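Local coordinates for protein sugar isomerase (Sinorhizobium meliloti, PDB 3QC0) that binds zinc at the mouth of a xylose isomerase-like TIM barrel and probably isomerises a sugar there, at residues A140-H145 / A175-H180. Residues are numbered along the deposited sequence; the frame is centred on the assembly and turned at random.
Sequences AIEPLH and AIDVYH
L144 lies against one face of the H180 imidazole, its CG 3.8 Å from the ring centroid in a CH-pi contact, while E142 OE2, in one of two modelled conformers, comes to the ring's edge, 3.5 Å from H180 CD2. L144 CG and CD1 are each 3.7 Å from H180 NE2, so an apolar branched end covers that face, and a histidine can pack there yet keep NE2 for a hydrogen bond to an unidentified bound molecule. An alanine in place of H180 would probably open a gap beside L144 and leave that molecule without its NE2 partner.

Both segments run out of neighbouring strands, 139-141 and 172-177, joined by a beta-alpha-beta crossover through helix 158-168; being parallel, the strands bring E142 and D177 to the same end of the barrel, at the zinc. E142, extended in this conformer with CG anti to its backbone N (chi1 -167°), and D177 each give the metal one oxygen; it lets E142 OE2 and D177 OD2 sit 3.1 Å apart, and H204 and E248 complete the site. D177 also N-caps helix 178-181, its OD1 accepting from Y179 N.

Deeper in the barrel the strands pack tightly: A175 N donates to I141 O (3.0 Å), and the small A140 and A175 meet CB to CB. Past A175 the backbones open only briefly, where one buried water donates to P143 O and A175 O and accepts from D177 N, before H145 CA and H180 CA close to 4.0 Å.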
loop_
_atom_site.group_PDB
_atom_site.type_symbol
_atom_site.label_atom_id
_atom_site.label_comp_id
_atom_site.label_asym_id
_atom_site.label_seq_id
_atom_site.Cartn_x
_atom_site.Cartn_y
_atom_site.Cartn_z
ATOM N N ALA A 140 6.328 -13.708 15.230
ATOM C CA ALA A 140 6.751 -13.082 13.979
ATOM C C ALA A 140 5.740 -12.036 13.575
ATOM O O ALA A 140 4.667 -12.372 13.067
ATOM C CB ALA A 140 6.905 -14.144 12.855
ATOM N N ILE A 141 6.078 -10.769 13.793
ATOM C CA ILE A 141 5.258 -9.664 13.283
ATOM C C ILE A 141 5.378 -9.667 11.772
ATOM O O ILE A 141 6.490 -9.556 11.217
ATOM C CB ILE A 141 5.744 -8.307 13.831
ATOM C CG1 ILE A 141 5.744 -8.256 15.365
ATOM C CG2 ILE A 141 4.906 -7.143 13.222
ATOM C CD1 ILE A 141 6.378 -6.979 15.953
ATOM N N GLU A 142 4.233 -9.765 11.116
ATOM C CA GLU A 142 4.187 -9.740 9.642
ATOM C C GLU A 142 3.710 -8.346 9.220
ATOM O O GLU A 142 2.540 -8.031 9.353
ATOM C CB GLU A 142 3.252 -10.815 9.097
ATOM C CG GLU A 142 3.425 -11.015 7.595
ATOM C CD GLU A 142 2.429 -11.964 6.984
ATOM O OE1 GLU A 142 1.364 -12.140 7.578
ATOM O OE2 GLU A 142 2.748 -12.507 5.912
ATOM N N PRO A 143 4.635 -7.475 8.783
ATOM C CA PRO A 143 4.084 -6.229 8.180
ATOM C C PRO A 143 3.218 -6.617 6.986
ATOM O O PRO A 143 3.611 -7.484 6.192
ATOM C CB PRO A 143 5.335 -5.440 7.775
ATOM C CG PRO A 143 6.423 -6.471 7.654
ATOM C CD PRO A 143 6.094 -7.534 8.697
ATOM N N LEU A 144 2.067 -5.966 6.870
ATOM C CA LEU A 144 1.091 -6.259 5.839
ATOM C C LEU A 144 1.053 -5.094 4.861
ATOM O O LEU A 144 1.344 -3.949 5.202
ATOM C CB LEU A 144 -0.311 -6.503 6.397
ATOM C CG LEU A 144 -0.795 -7.963 6.310
ATOM C CD1 LEU A 144 0.033 -8.924 7.192
ATOM C CD2 LEU A 144 -2.298 -8.013 6.581
ATOM N N HIS A 145 0.675 -5.419 3.624
ATOM C CA HIS A 145 0.582 -4.421 2.601
ATOM C C HIS A 145 -0.231 -3.243 3.136
ATOM O O HIS A 145 -1.270 -3.438 3.755
ATOM C CB HIS A 145 -0.115 -4.962 1.365
ATOM C CG HIS A 145 0.142 -4.148 0.155
ATOM N ND1 HIS A 145 -0.491 -2.937 -0.073
ATOM C CD2 HIS A 145 0.961 -4.373 -0.904
ATOM C CE1 HIS A 145 -0.069 -2.462 -1.249
ATOM N NE2 HIS A 145 0.850 -3.281 -1.742
ATOM N N ALA A 175 8.169 -11.682 10.009
ATOM C CA ALA A 175 7.919 -12.486 8.833
ATOM C C ALA A 175 7.896 -11.549 7.633
ATOM O O ALA A 175 7.115 -10.605 7.594
ATOM C CB ALA A 175 6.552 -13.223 8.948
ATOM N N ILE A 176 8.760 -11.839 6.678
ATOM C CA ILE A 176 8.913 -11.013 5.480
ATOM C C ILE A 176 8.196 -11.683 4.325
ATOM O O ILE A 176 8.655 -12.701 3.799
ATOM C CB ILE A 176 10.413 -10.724 5.150
ATOM C CG1 ILE A 176 11.166 -10.096 6.347
ATOM C CG2 ILE A 176 10.503 -9.813 3.883
ATOM C CD1 ILE A 176 12.671 -9.944 6.120
ATOM N N ASP A 177 7.034 -11.136 3.965
ATOM C CA ASP A 177 6.185 -11.681 2.893
ATOM C C ASP A 177 6.302 -10.726 1.732
ATOM O O ASP A 177 6.020 -9.543 1.874
ATOM C CB ASP A 177 4.755 -11.789 3.413
ATOM C CG ASP A 177 3.772 -12.366 2.414
ATOM O OD1 ASP A 177 3.971 -12.182 1.204
ATOM O OD2 ASP A 177 2.789 -13.001 2.879
ATOM N N VAL A 178 6.820 -11.223 0.620
ATOM C CA VAL A 178 7.116 -10.363 -0.533
ATOM C C VAL A 178 5.877 -9.609 -0.984
ATOM O O VAL A 178 5.998 -8.480 -1.477
ATOM C CB VAL A 178 7.724 -11.159 -1.701
ATOM C CG1 VAL A 178 9.078 -11.791 -1.232
ATOM C CG2 VAL A 178 6.769 -12.238 -2.256
ATOM N N TYR A 179 4.698 -10.194 -0.809
ATOM C CA TYR A 179 3.477 -9.516 -1.250
ATOM C C TYR A 179 3.299 -8.195 -0.529
ATOM O O TYR A 179 2.859 -7.210 -1.066
ATOM C CB TYR A 179 2.224 -10.375 -1.015
ATOM C CG TYR A 179 1.079 -10.035 -1.933
ATOM C CD1 TYR A 179 1.150 -10.332 -3.291
ATOM C CD2 TYR A 179 -0.081 -9.419 -1.461
ATOM C CE1 TYR A 179 0.114 -10.006 -4.155
ATOM C CE2 TYR A 179 -1.143 -9.116 -2.316
ATOM C CZ TYR A 179 -1.035 -9.414 -3.672
ATOM O OH TYR A 179 -2.082 -9.142 -4.532
ATOM N N HIS A 180 3.647 -8.198 0.752
ATOM C CA HIS A 180 3.376 -7.071 1.618
ATOM C C HIS A 180 4.456 -6.001 1.559
ATOM O O HIS A 180 4.186 -4.839 1.933
ATOM C CB HIS A 180 3.247 -7.557 3.066
ATOM C CG HIS A 180 2.125 -8.516 3.263
ATOM N ND1 HIS A 180 0.879 -8.306 2.707
ATOM C CD2 HIS A 180 2.045 -9.681 3.962
ATOM C CE1 HIS A 180 0.092 -9.325 3.028
ATOM N NE2 HIS A 180 0.773 -10.163 3.791
HETATM O O HOH W 1 5.772 -9.161 5.624
#